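Local coordinates for protein acyl-coenzyme A oxidase acox-1.2 (Caenorhabditis elegans, PDB 5K3J) that catalyses the FAD-dependent desaturation of the CoA-linked side chains of ascaroside pheromones, the first step of their shortening by peroxisomal beta-oxidation, at residues A[43-48]-A[96-101]; A[55-60]-A[614-619]; A[61-66]-A[631-636]; A[104-109]-A[304-309]. All coordinates share one frame; numbering follows the deposited sequence.

Interaction 1: residues A[43-48]-A[96-101]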
loop_
_atom_site.group_PDB
_atom_site.type_symbol
_atom_site.label_atom_id
_atom_site.label_comp_id
_atom_site.label_asym_id
_atom_site.label_seq_id
_atom_site.Cartn_x
_atom_site.Cartn_y
_atom_site.Cartn_z
ATOM N N ARG A 43 -10.639 20.157 -21.431
ATOM C CA ARG A 43 -11.941 19.677 -21.862
ATOM C C ARG A 43 -11.967 19.640 -23.386
ATOM O O ARG A 43 -12.545 18.735 -23.988
ATOM C CB ARG A 43 -13.064 20.565 -21.318
ATOM C CG ARG A 43 -12.876 21.008 -19.865
ATOM C CD ARG A 43 -14.035 21.890 -19.397
ATOM N NE ARG A 43 -13.627 22.852 -18.375
ATOM C CZ ARG A 43 -13.491 24.157 -18.594
ATOM N NH1 ARG A 43 -13.732 24.660 -19.801
ATOM N NH2 ARG A 43 -13.118 24.964 -17.608
ATOM N N GLU A 44 -11.317 20.625 -23.998
ATOM C CA GLU A 44 -11.235 20.725 -25.450
ATOM C C GLU A 44 -10.498 19.522 -26.038
ATOM O O GLU A 44 -10.930 18.953 -27.038
ATOM C CB GLU A 44 -10.541 22.028 -25.848
ATOM C CG GLU A 44 -10.778 22.449 -27.281
ATOM C CD GLU A 44 -10.287 23.853 -27.553
ATOM O OE1 GLU A 44 -10.197 24.655 -26.596
ATOM O OE2 GLU A 44 -9.986 24.151 -28.726
ATOM N N ILE A 45 -9.395 19.139 -25.403
ATOM C CA ILE A 45 -8.611 17.988 -25.837
ATOM C C ILE A 45 -9.376 16.693 -25.599
ATOM O O ILE A 45 -9.455 15.833 -26.476
ATOM C CB ILE A 45 -7.264 17.927 -25.104
ATOM C CG1 ILE A 45 -6.387 19.111 -25.510
ATOM C CG2 ILE A 45 -6.541 16.637 -25.416
ATOM C CD1 ILE A 45 -5.309 19.457 -24.490
ATOM N N THR A 46 -9.942 16.565 -24.402
ATOM C CA THR A 46 -10.737 15.397 -24.041
ATOM C C THR A 46 -11.882 15.194 -25.030
ATOM O O THR A 46 -12.179 14.065 -25.433
ATOM C CB THR A 46 -11.313 15.526 -22.618
ATOM O OG1 THR A 46 -10.242 15.623 -21.670
ATOM C CG2 THR A 46 -12.160 14.314 -22.274
ATOM N N ASP A 47 -12.514 16.298 -25.418
ATOM C CA ASP A 47 -13.604 16.269 -26.382
ATOM C C ASP A 47 -13.118 15.778 -27.738
ATOM O O ASP A 47 -13.741 14.919 -28.359
ATOM C CB ASP A 47 -14.227 17.658 -26.525
ATOM C CG ASP A 47 -15.409 17.669 -27.473
ATOM O OD1 ASP A 47 -16.024 16.598 -27.669
ATOM O OD2 ASP A 47 -15.726 18.747 -28.016
ATOM N N ALA A 48 -12.001 16.342 -28.183
ATOM C CA ALA A 48 -11.419 16.005 -29.474
ATOM C C ALA A 48 -10.895 14.575 -29.475
ATOM O O ALA A 48 -10.908 13.903 -30.506
ATOM C CB ALA A 48 -10.306 16.974 -29.826
ATOM N N SER A 96 0.580 18.246 -23.057
ATOM C CA SER A 96 1.058 16.910 -23.406
ATOM C C SER A 96 0.832 15.936 -22.256
ATOM O O SER A 96 0.516 14.763 -22.475
ATOM C CB SER A 96 2.538 16.943 -23.784
ATOM O OG SER A 96 2.895 15.786 -24.513
ATOM N N LEU A 97 0.993 16.433 -21.032
ATOM C CA LEU A 97 0.739 15.634 -19.843
ATOM C C LEU A 97 -0.732 15.263 -19.716
ATOM O O LEU A 97 -1.054 14.142 -19.335
ATOM C CB LEU A 97 1.201 16.373 -18.588
ATOM C CG LEU A 97 2.711 16.393 -18.336
ATOM C CD1 LEU A 97 3.017 16.897 -16.929
ATOM C CD2 LEU A 97 3.342 15.021 -18.581
ATOM N N HIS A 98 -1.622 16.198 -20.031
ATOM C CA HIS A 98 -3.051 15.906 -19.986
ATOM C C HIS A 98 -3.409 14.858 -21.030
ATOM O O HIS A 98 -4.150 13.917 -20.751
ATOM C CB HIS A 98 -3.890 17.160 -20.216
ATOM C CG HIS A 98 -5.349 16.876 -20.400
ATOM N ND1 HIS A 98 -6.209 16.669 -19.341
ATOM C CD2 HIS A 98 -6.094 16.736 -21.522
ATOM C CE1 HIS A 98 -7.422 16.430 -19.803
ATOM N NE2 HIS A 98 -7.382 16.465 -21.123
ATOM N N LEU A 99 -2.871 15.028 -22.234
ATOM C CA LEU A 99 -3.172 14.126 -23.337
ATOM C C LEU A 99 -2.707 12.698 -23.055
ATOM O O LEU A 99 -3.417 11.738 -23.349
ATOM C CB LEU A 99 -2.535 14.642 -24.628
ATOM C CG LEU A 99 -2.835 13.810 -25.870
ATOM C CD1 LEU A 99 -4.325 13.788 -26.118
ATOM C CD2 LEU A 99 -2.097 14.352 -27.082
ATOM N N HIS A 100 -1.520 12.559 -22.470
ATOM C CA HIS A 100 -0.957 11.241 -22.216
ATOM C C HIS A 100 -1.547 10.606 -20.959
ATOM O O HIS A 100 -1.812 9.404 -20.938
ATOM C CB HIS A 100 0.566 11.326 -22.111
ATOM C CG HIS A 100 1.245 11.547 -23.426
ATOM N ND1 HIS A 100 1.377 12.795 -23.999
ATOM C CD2 HIS A 100 1.816 10.677 -24.292
ATOM C CE1 HIS A 100 2.005 12.683 -25.156
ATOM N NE2 HIS A 100 2.284 11.407 -25.357
ATOM N N ARG A 101 -1.763 11.407 -19.917
ATOM C CA ARG A 101 -2.379 10.896 -18.694
ATOM C C ARG A 101 -3.783 10.375 -18.978
ATOM O O ARG A 101 -4.255 9.457 -18.311
ATOM C CB ARG A 101 -2.447 11.968 -17.604
ATOM C CG ARG A 101 -1.148 12.216 -16.846
ATOM C CD ARG A 101 -1.341 13.335 -15.828
ATOM N NE ARG A 101 -0.114 13.694 -15.123
ATOM C CZ ARG A 101 0.124 14.906 -14.636
ATOM N NH1 ARG A 101 -0.777 15.867 -14.800
ATOM N NH2 ARG A 101 1.260 15.167 -14.001
#
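Ile45 faces Leu99 where helices 36-49 and 93-103 run side by side, the two short segments 10.2 Å apart at their axes and crossing at -38°. Both helices belong to the N-terminal helical domain of the acyl-CoA oxidase fold, and the contact illustrates how a polar ring can be built into a helix-helix seam beside apolar side chains. The apolar half is a methyl-to-methyl meeting: Ile45 CG2 lies 3.7 Å from Leu99 CD1, the two side chains crossing at about a right angle. Leu80 of helix 66-82 and Leu84 extend this apolar patch on the side of Leu99. His98 makes the other half. With CG anti to its backbone N (chi1 171°), the imidazole reaches across to the facing helix, where its rim rather than its face is used: CD2 is 3.9 Å from Ile45 CG2, while Thr46 stands near the ring plane at the neighbouring NE2 corner. Thr46 OG1 hydrogen-bonds to Arg42 O one turn back in its own helix and to the carboxylate of Glu102 just past the other segment. Between the two helices, Thr46 OG1 and His98 NE2 are separated by 3.0 Å.

Interaction 2: residues A[55-60]-A[614-619]; sequences LADIKP and QLRSVL
Arg616 meets Asp57 from the end of helix 612-615, where its positive phi (50°) breaks the helical path. From CB the chain leaves with CG anti to the carbonyl carbon (chi1 -61°) and then runs extended to NE, so that the flank of the side chain passes the carboxylate before the guanidinium arrives: CG is already 3.9 Å from Asp57 OD2, and CD 3.6 Å from the same oxygen. NE then donates to Asp57 OD2 at 2.7 Å, a bent bond that approaches on the syn side but out of the carboxylate plane. Beyond CZ, NH2 donates to Asp57 OD1 at 2.6 Å, much straighter at 167° and directed at the syn lone pair. Two nitrogens thus hold two oxygens side-on, which restrains rotation of both flat groups although their planes remain 31° apart. NH2 and NH1 also reach the backbone oxygens of Val103 and Glu102, respectively, and Asp57 OD1 has a second cationic partner in Lys76, which would probably favour the ionised carboxylate. This is the classic side-on, bidentate arginine-carboxylate salt bridge, here fastening the loop between helices 36-49 and 66-82 of the N-terminal domain to the C-terminal acyl-CoA oxidase region.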
loop_
_atom_site.group_PDB
_atom_site.type_symbol
_atom_site.label_atom_id
_atom_site.label_comp_id
_atom_site.label_asym_id
_atom_site.label_seq_id
_atom_site.Cartn_x
_atom_site.Cartn_y
_atom_site.Cartn_z
ATOM N N LEU A 55 -8.257 5.670 -30.115
ATOM C CA LEU A 55 -7.586 6.140 -28.906
ATOM C C LEU A 55 -8.219 5.567 -27.643
ATOM O O LEU A 55 -7.755 5.854 -26.540
ATOM C CB LEU A 55 -7.610 7.664 -28.857
ATOM C CG LEU A 55 -6.697 8.413 -29.821
ATOM C CD1 LEU A 55 -6.604 9.883 -29.434
ATOM C CD2 LEU A 55 -5.318 7.774 -29.863
ATOM N N ALA A 56 -9.281 4.780 -27.796
ATOM C CA ALA A 56 -9.895 4.131 -26.643
ATOM C C ALA A 56 -9.065 2.922 -26.238
ATOM O O ALA A 56 -8.372 2.341 -27.068
ATOM C CB ALA A 56 -11.333 3.733 -26.948
ATOM N N ASP A 57 -9.118 2.565 -24.958
ATOM C CA ASP A 57 -8.460 1.354 -24.483
ATOM C C ASP A 57 -8.984 0.156 -25.266
ATOM O O ASP A 57 -10.195 0.012 -25.437
ATOM C CB ASP A 57 -8.697 1.157 -22.985
ATOM C CG ASP A 57 -8.163 2.306 -22.147
ATOM O OD1 ASP A 57 -7.218 2.985 -22.595
ATOM O OD2 ASP A 57 -8.679 2.530 -21.032
ATOM N N ILE A 58 -8.078 -0.693 -25.749
ATOM C CA ILE A 58 -8.457 -1.834 -26.584
ATOM C C ILE A 58 -9.469 -2.712 -25.840
ATOM O O ILE A 58 -10.376 -3.283 -26.445
ATOM C CB ILE A 58 -7.211 -2.663 -27.015
ATOM C CG1 ILE A 58 -7.557 -3.617 -28.162
ATOM C CG2 ILE A 58 -6.586 -3.405 -25.836
ATOM C CD1 ILE A 58 -7.514 -2.969 -29.534
ATOM N N LYS A 59 -9.314 -2.774 -24.520
ATOM C CA LYS A 59 -10.267 -3.401 -23.617
ATOM C C LYS A 59 -9.899 -2.959 -22.208
ATOM O O LYS A 59 -8.818 -2.403 -22.014
ATOM C CB LYS A 59 -10.257 -4.928 -23.755
ATOM C CG LYS A 59 -8.902 -5.599 -23.666
ATOM C CD LYS A 59 -9.119 -7.109 -23.637
ATOM C CE LYS A 59 -7.927 -7.906 -24.134
ATOM N NZ LYS A 59 -8.223 -9.365 -24.068
ATOM N N PRO A 60 -10.802 -3.165 -21.229
ATOM C CA PRO A 60 -10.509 -2.823 -19.833
ATOM C C PRO A 60 -9.115 -3.243 -19.372
ATOM O O PRO A 60 -8.836 -4.435 -19.218
ATOM C CB PRO A 60 -11.586 -3.588 -19.064
ATOM C CG PRO A 60 -12.758 -3.546 -19.976
ATOM C CD PRO A 60 -12.210 -3.581 -21.389
ATOM N N GLN A 614 -9.660 8.636 -18.677
ATOM C CA GLN A 614 -8.496 8.683 -17.799
ATOM C C GLN A 614 -8.762 7.963 -16.481
ATOM O O GLN A 614 -7.885 7.282 -15.953
ATOM C CB GLN A 614 -8.081 10.129 -17.523
ATOM C CG GLN A 614 -6.962 10.264 -16.497
ATOM C CD GLN A 614 -6.493 11.694 -16.328
ATOM O OE1 GLN A 614 -6.820 12.562 -17.137
ATOM N NE2 GLN A 614 -5.722 11.951 -15.271
ATOM N N LEU A 615 -9.975 8.111 -15.956
ATOM C CA LEU A 615 -10.309 7.561 -14.647
ATOM C C LEU A 615 -10.216 6.035 -14.635
ATOM O O LEU A 615 -9.759 5.453 -13.652
ATOM C CB LEU A 615 -11.707 7.999 -14.216
ATOM C CG LEU A 615 -11.973 7.946 -12.708
ATOM C CD1 LEU A 615 -11.277 9.100 -12.003
ATOM C CD2 LEU A 615 -13.454 7.966 -12.426
ATOM N N ARG A 616 -10.656 5.405 -15.725
ATOM C CA ARG A 616 -10.565 3.953 -15.912
ATOM C C ARG A 616 -11.098 3.175 -14.712
ATOM O O ARG A 616 -10.560 2.131 -14.337
ATOM C CB ARG A 616 -9.119 3.549 -16.208
ATOM C CG ARG A 616 -8.576 4.183 -17.474
ATOM C CD ARG A 616 -7.231 3.614 -17.888
ATOM N NE ARG A 616 -6.996 3.794 -19.318
ATOM C CZ ARG A 616 -6.572 4.925 -19.876
ATOM N NH1 ARG A 616 -6.326 5.996 -19.128
ATOM N NH2 ARG A 616 -6.395 4.985 -21.189
ATOM N N SER A 617 -12.168 3.701 -14.123
ATOM C CA SER A 617 -12.763 3.130 -12.924
ATOM C C SER A 617 -14.275 2.993 -13.065
ATOM O O SER A 617 -14.964 3.937 -13.460
ATOM C CB SER A 617 -12.432 3.993 -11.708
ATOM O OG SER A 617 -13.276 3.685 -10.609
ATOM N N VAL A 618 -14.785 1.810 -12.738
ATOM C CA VAL A 618 -16.219 1.543 -12.782
ATOM C C VAL A 618 -16.915 2.167 -11.577
ATOM O O VAL A 618 -17.983 2.762 -11.708
ATOM C CB VAL A 618 -16.516 0.026 -12.812
ATOM C CG1 VAL A 618 -18.019 -0.229 -12.883
ATOM C CG2 VAL A 618 -15.802 -0.638 -13.981
ATOM N N LEU A 619 -16.304 2.026 -10.402
ATOM C CA LEU A 619 -16.872 2.587 -9.181
ATOM C C LEU A 619 -16.904 4.112 -9.233
ATOM O O LEU A 619 -17.712 4.746 -8.552
ATOM C CB LEU A 619 -16.083 2.132 -7.947
ATOM C CG LEU A 619 -15.983 0.642 -7.600
ATOM C CD1 LEU A 619 -15.619 0.449 -6.127
ATOM C CD2 LEU A 619 -17.263 -0.105 -7.941
#

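Interaction 3: residues A[61-66]-A[631-636]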
loop_
_atom_site.group_PDB
_atom_site.type_symbol
_atom_site.label_atom_id
_atom_site.label_comp_id
_atom_site.label_asym_id
_atom_site.label_seq_id
_atom_site.Cartn_x
_atom_site.Cartn_y
_atom_site.Cartn_z
ATOM N N TYR A 61 -8.260 -2.246 -19.149
ATOM C CA TYR A 61 -6.847 -2.458 -18.820
ATOM C C TYR A 61 -6.538 -3.522 -17.754
ATOM O O TYR A 61 -5.522 -4.204 -17.866
ATOM C CB TYR A 61 -6.207 -1.127 -18.390
ATOM C CG TYR A 61 -5.690 -0.291 -19.538
ATOM C CD1 TYR A 61 -5.960 -0.641 -20.851
ATOM C CD2 TYR A 61 -4.921 0.841 -19.308
ATOM C CE1 TYR A 61 -5.488 0.119 -21.906
ATOM C CE2 TYR A 61 -4.440 1.609 -20.357
ATOM C CZ TYR A 61 -4.728 1.241 -21.655
ATOM O OH TYR A 61 -4.252 2.001 -22.699
ATOM N N PRO A 62 -7.377 -3.651 -16.709
ATOM C CA PRO A 62 -7.104 -4.753 -15.778
ATOM C C PRO A 62 -7.095 -6.141 -16.423
ATOM O O PRO A 62 -6.402 -7.022 -15.917
ATOM C CB PRO A 62 -8.249 -4.642 -14.776
ATOM C CG PRO A 62 -8.553 -3.203 -14.746
ATOM C CD PRO A 62 -8.371 -2.714 -16.153
ATOM N N PHE A 63 -7.828 -6.329 -17.518
ATOM C CA PHE A 63 -7.932 -7.647 -18.145
ATOM C C PHE A 63 -6.658 -8.057 -18.889
ATOM O O PHE A 63 -6.521 -9.206 -19.314
ATOM C CB PHE A 63 -9.111 -7.694 -19.124
ATOM C CG PHE A 63 -10.456 -7.472 -18.484
ATOM C CD1 PHE A 63 -10.602 -7.468 -17.105
ATOM C CD2 PHE A 63 -11.578 -7.276 -19.267
ATOM C CE1 PHE A 63 -11.840 -7.264 -16.524
ATOM C CE2 PHE A 63 -12.815 -7.071 -18.692
ATOM C CZ PHE A 63 -12.946 -7.063 -17.315
ATOM N N LEU A 64 -5.725 -7.123 -19.038
ATOM C CA LEU A 64 -4.562 -7.331 -19.897
ATOM C C LEU A 64 -3.405 -8.035 -19.199
ATOM O O LEU A 64 -3.065 -7.718 -18.057
ATOM C CB LEU A 64 -4.081 -5.990 -20.447
ATOM C CG LEU A 64 -5.048 -5.306 -21.408
ATOM C CD1 LEU A 64 -4.601 -3.874 -21.665
ATOM C CD2 LEU A 64 -5.130 -6.100 -22.703
ATOM N N THR A 65 -2.804 -8.993 -19.902
ATOM C CA THR A 65 -1.585 -9.640 -19.437
ATOM C C THR A 65 -0.444 -8.639 -19.512
ATOM O O THR A 65 -0.599 -7.558 -20.077
ATOM C CB THR A 65 -1.229 -10.890 -20.271
ATOM O OG1 THR A 65 -0.672 -10.494 -21.530
ATOM C CG2 THR A 65 -2.458 -11.736 -20.513
ATOM N N ARG A 66 0.703 -9.005 -18.954
ATOM C CA ARG A 66 1.832 -8.088 -18.868
ATOM C C ARG A 66 2.375 -7.739 -20.256
ATOM O O ARG A 66 2.712 -6.585 -20.522
ATOM C CB ARG A 66 2.935 -8.686 -17.993
ATOM C CG ARG A 66 3.609 -7.685 -17.071
ATOM C CD ARG A 66 4.682 -6.899 -17.795
ATOM N NE ARG A 66 6.009 -7.467 -17.579
ATOM C CZ ARG A 66 7.144 -6.811 -17.797
ATOM N NH1 ARG A 66 7.118 -5.557 -18.230
ATOM N NH2 ARG A 66 8.309 -7.404 -17.571
ATOM N N PHE A 631 -21.662 -5.111 -12.852
ATOM C CA PHE A 631 -22.082 -6.436 -13.284
ATOM C C PHE A 631 -21.600 -6.714 -14.706
ATOM O O PHE A 631 -20.955 -7.732 -14.957
ATOM C CB PHE A 631 -23.603 -6.561 -13.196
ATOM C CG PHE A 631 -24.124 -7.917 -13.558
ATOM C CD1 PHE A 631 -23.598 -9.053 -12.969
ATOM C CD2 PHE A 631 -25.159 -8.055 -14.467
ATOM C CE1 PHE A 631 -24.079 -10.300 -13.293
ATOM C CE2 PHE A 631 -25.647 -9.301 -14.791
ATOM C CZ PHE A 631 -25.105 -10.424 -14.204
ATOM N N LYS A 632 -21.911 -5.798 -15.625
ATOM C CA LYS A 632 -21.475 -5.891 -17.019
ATOM C C LYS A 632 -19.969 -6.100 -17.121
ATOM O O LYS A 632 -19.491 -6.895 -17.936
ATOM C CB LYS A 632 -21.870 -4.632 -17.790
ATOM C CG LYS A 632 -23.331 -4.568 -18.196
ATOM C CD LYS A 632 -23.619 -3.278 -18.949
ATOM C CE LYS A 632 -25.046 -3.224 -19.475
ATOM N NZ LYS A 632 -25.408 -1.856 -19.947
ATOM N N TRP A 633 -19.228 -5.385 -16.279
ATOM C CA TRP A 633 -17.773 -5.477 -16.256
ATOM C C TRP A 633 -17.316 -6.886 -15.887
ATOM O O TRP A 633 -16.556 -7.515 -16.621
ATOM C CB TRP A 633 -17.205 -4.462 -15.269
ATOM C CG TRP A 633 -15.713 -4.417 -15.232
ATOM C CD1 TRP A 633 -14.894 -3.731 -16.082
ATOM C CD2 TRP A 633 -14.857 -5.080 -14.298
ATOM N NE1 TRP A 633 -13.584 -3.928 -15.737
ATOM C CE2 TRP A 633 -13.532 -4.751 -14.643
ATOM C CE3 TRP A 633 -15.080 -5.920 -13.202
ATOM C CZ2 TRP A 633 -12.437 -5.229 -13.935
ATOM C CZ3 TRP A 633 -13.990 -6.397 -12.501
ATOM C CH2 TRP A 633 -12.684 -6.051 -12.871
ATOM N N ALA A 634 -17.800 -7.370 -14.745
ATOM C CA ALA A 634 -17.478 -8.707 -14.245
ATOM C C ALA A 634 -17.805 -9.793 -15.267
ATOM O O ALA A 634 -16.975 -10.654 -15.565
ATOM C CB ALA A 634 -18.222 -8.973 -12.947
ATOM N N LYS A 635 -19.024 -9.740 -15.796
ATOM C CA LYS A 635 -19.505 -10.720 -16.761
ATOM C C LYS A 635 -18.615 -10.789 -18.002
ATOM O O LYS A 635 -18.557 -11.816 -18.678
ATOM C CB LYS A 635 -20.935 -10.378 -17.169
ATOM C CG LYS A 635 -21.854 -11.572 -17.387
ATOM C CD LYS A 635 -23.122 -11.148 -18.118
ATOM C CE LYS A 635 -23.653 -9.819 -17.593
ATOM N NZ LYS A 635 -24.773 -9.293 -18.424
ATOM N N SER A 636 -17.929 -9.689 -18.298
ATOM C CA SER A 636 -17.086 -9.613 -19.484
ATOM C C SER A 636 -15.633 -9.978 -19.177
ATOM O O SER A 636 -14.830 -10.131 -20.092
ATOM C CB SER A 636 -17.151 -8.209 -20.097
ATOM O OG SER A 636 -16.312 -7.306 -19.395
#
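Phe63 and Ser636 mark the closest backbone approach, 9.5 Å between their CA atoms, where the short 3-10 turn 61-63 faces helix 626-636 and side chains bridge the interval. Phe63 does most of the bridging. Its CG lies anti to the carbonyl carbon (chi1 -62°), and the far end of the ring slides past the indole of Trp633 as that side chain comes the other way. The phenyl CZ sits 3.5 Å above the indole plane, offset toward its rim, and Phe63 CE1 is 3.3 Å from Trp633 CZ2. The rings meet obliquely, with planes at 38° and a distance of 4.8 Å between the centroids of the phenyl and the five-membered ring. This aromatic pair joins the N-terminal domain to the C-terminal helical region of the acyl-CoA oxidase fold, close to the dimer interface: Pro239 of the second subunit packs on Phe63, and Ile237 of that subunit on Trp633. Pro62 approaches the indole differently, CB lying at its edge, 4.3 Å from Trp633 CZ2. On the other flank of the phenyl ring, Ser636 OG stands near the ring plane, 3.6 Å from Phe63 CE2. The hydroxyl is directed by a bond within its own segment, Ser636 OG donating to Trp633 O at 2.8 Å; Ser636 N reaches the same oxygen from the same face of the carbonyl plane.

Interaction 4: residues A[104-109]-A[304-309]; sequences IGYEGH and LAHALT
Tyr106, on the loop leaving helix 93-103, meets His306 of helix 287-315, the C-alpha1 helix that also carries Glu299, a determinant of ascaroside-CoA specificity. This single pair of aromatic side chains spans the two segments, whose nearest CA atoms are 11.4 Å apart. The rings come from opposite directions and meet rim to rim, with planes at 65° and neither lying over the face of the other. Tyr106 OH and His306 ND1 are hydrogen-bonded at 3.1 Å, each near the plane of the other's ring; either could be the donor. The same imidazole corner also rests against the phenol rim, ND1 being 3.3 Å from Tyr106 CE2. An anti placement of CG relative to the backbone N (chi1 -176°) carries the His306 imidazole out from its helix to this meeting point. Further partners, Gln614 for Tyr106 OH and Leu615 O for His306 NE2, limit how the two rings can turn. Phe303 adds an edge-to-face contact with Tyr106. The result is a tyrosine-histidine hydrogen bond joining the N-terminal and C-alpha1 domains; with the Tyr106 side chain about 8 Å from the bound ascaroside-CoA, it is consistent with a second-shell position behind the substrate pocket.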
loop_
_atom_site.group_PDB
_atom_site.type_symbol
_atom_site.label_atom_id
_atom_site.label_comp_id
_atom_site.label_asym_id
_atom_site.label_seq_id
_atom_site.Cartn_x
_atom_site.Cartn_y
_atom_site.Cartn_z
ATOM N N ILE A 104 -3.103 7.598 -22.872
ATOM C CA ILE A 104 -2.246 6.469 -22.516
ATOM C C ILE A 104 -2.540 5.929 -21.117
ATOM O O ILE A 104 -2.926 4.770 -20.954
ATOM C CB ILE A 104 -0.750 6.841 -22.599
ATOM C CG1 ILE A 104 -0.408 7.412 -23.979
ATOM C CG2 ILE A 104 0.118 5.622 -22.328
ATOM C CD1 ILE A 104 -0.485 6.402 -25.117
ATOM N N GLY A 105 -2.348 6.768 -20.106
ATOM C CA GLY A 105 -2.545 6.344 -18.736
ATOM C C GLY A 105 -1.254 6.381 -17.944
ATOM O O GLY A 105 -0.260 6.976 -18.372
ATOM N N TYR A 106 -1.264 5.726 -16.791
ATOM C CA TYR A 106 -0.139 5.797 -15.877
ATOM C C TYR A 106 0.761 4.566 -15.935
ATOM O O TYR A 106 1.884 4.599 -15.435
ATOM C CB TYR A 106 -0.639 5.979 -14.449
ATOM C CG TYR A 106 -1.664 7.073 -14.259
ATOM C CD1 TYR A 106 -1.603 8.263 -14.979
ATOM C CD2 TYR A 106 -2.697 6.912 -13.347
ATOM C CE1 TYR A 106 -2.549 9.258 -14.790
ATOM C CE2 TYR A 106 -3.639 7.897 -13.155
ATOM C CZ TYR A 106 -3.560 9.068 -13.879
ATOM O OH TYR A 106 -4.494 10.062 -13.698
ATOM N N GLU A 107 0.282 3.492 -16.556
ATOM C CA GLU A 107 0.951 2.198 -16.445
ATOM C C GLU A 107 2.196 2.053 -17.323
ATOM O O GLU A 107 2.900 1.046 -17.237
ATOM C CB GLU A 107 -0.039 1.080 -16.758
ATOM C CG GLU A 107 -1.345 1.227 -16.004
ATOM C CD GLU A 107 -2.098 -0.078 -15.885
ATOM O OE1 GLU A 107 -1.463 -1.146 -16.021
ATOM O OE2 GLU A 107 -3.325 -0.034 -15.651
ATOM N N GLY A 108 2.470 3.049 -18.160
ATOM C CA GLY A 108 3.723 3.093 -18.894
ATOM C C GLY A 108 3.590 3.023 -20.402
ATOM O O GLY A 108 2.630 2.459 -20.931
ATOM N N HIS A 109 4.572 3.601 -21.088
ATOM C CA HIS A 109 4.622 3.611 -22.546
ATOM C C HIS A 109 6.069 3.852 -22.988
ATOM O O HIS A 109 6.880 4.344 -22.202
ATOM C CB HIS A 109 3.682 4.680 -23.106
ATOM C CG HIS A 109 4.015 6.071 -22.664
ATOM N ND1 HIS A 109 4.820 6.914 -23.401
ATOM C CD2 HIS A 109 3.652 6.767 -21.560
ATOM C CE1 HIS A 109 4.935 8.069 -22.771
ATOM N NE2 HIS A 109 4.238 8.006 -21.651
ATOM N N LEU A 304 -3.839 11.285 -6.297
ATOM C CA LEU A 304 -4.638 11.274 -5.081
ATOM C C LEU A 304 -6.028 11.816 -5.359
ATOM O O LEU A 304 -7.018 11.280 -4.865
ATOM C CB LEU A 304 -3.957 12.096 -3.986
ATOM C CG LEU A 304 -4.603 12.115 -2.605
ATOM C CD1 LEU A 304 -4.944 10.702 -2.185
ATOM C CD2 LEU A 304 -3.661 12.759 -1.600
ATOM N N ALA A 305 -6.103 12.881 -6.149
ATOM C CA ALA A 305 -7.389 13.408 -6.572
ATOM C C ALA A 305 -8.148 12.351 -7.372
ATOM O O ALA A 305 -9.353 12.179 -7.205
ATOM C CB ALA A 305 -7.197 14.666 -7.389
ATOM N N HIS A 306 -7.420 11.650 -8.235
ATOM C CA HIS A 306 -7.966 10.564 -9.041
ATOM C C HIS A 306 -8.602 9.493 -8.153
ATOM O O HIS A 306 -9.718 9.040 -8.412
ATOM C CB HIS A 306 -6.852 9.970 -9.915
ATOM C CG HIS A 306 -7.301 8.899 -10.863
ATOM N ND1 HIS A 306 -6.675 8.680 -12.070
ATOM C CD2 HIS A 306 -8.281 7.970 -10.775
ATOM C CE1 HIS A 306 -7.262 7.675 -12.694
ATOM N NE2 HIS A 306 -8.240 7.225 -11.931
ATOM N N ALA A 307 -7.892 9.097 -7.104
ATOM C CA ALA A 307 -8.405 8.103 -6.171
ATOM C C ALA A 307 -9.671 8.603 -5.485
ATOM O O ALA A 307 -10.661 7.877 -5.373
ATOM C CB ALA A 307 -7.348 7.752 -5.141
ATOM N N LEU A 308 -9.627 9.855 -5.040
ATOM C CA LEU A 308 -10.735 10.475 -4.322
ATOM C C LEU A 308 -11.935 10.724 -5.225
ATOM O O LEU A 308 -13.069 10.764 -4.756
ATOM C CB LEU A 308 -10.278 11.785 -3.689
ATOM C CG LEU A 308 -9.175 11.589 -2.654
ATOM C CD1 LEU A 308 -8.444 12.890 -2.391
ATOM C CD2 LEU A 308 -9.763 11.028 -1.374
ATOM N N THR A 309 -11.681 10.888 -6.519
ATOM C CA THR A 309 -12.749 11.075 -7.493
ATOM C C THR A 309 -13.607 9.816 -7.550
ATOM O O THR A 309 -14.808 9.873 -7.818
ATOM C CB THR A 309 -12.189 11.396 -8.886
ATOM O OG1 THR A 309 -11.323 12.533 -8.800
ATOM C CG2 THR A 309 -13.313 11.705 -9.860
#

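How the interactions relate
The four contacts show how one N-terminal domain can be fastened at successive points. Interaction 1 lies within that domain, and His100 O, in its second helix, probably accepts a hydrogen bond from Gly105 N of interaction 4 at 2.8 Å. Two probable hydrogen bonds couple interactions 2 and 4, Gln614 NE2 to Tyr106 OH (2.7 Å) and His306 NE2 to Leu615 O (2.9 Å), with interaction 4 nested inside the chain loop that interaction 2 closes. Interaction 3 continues outward, its centre about 10 Å from that of interaction 2, with Trp633 packing against Pro60 and Val618. Tyr106 of interaction 4 is about 6 Å from Glu299, side chain to side chain.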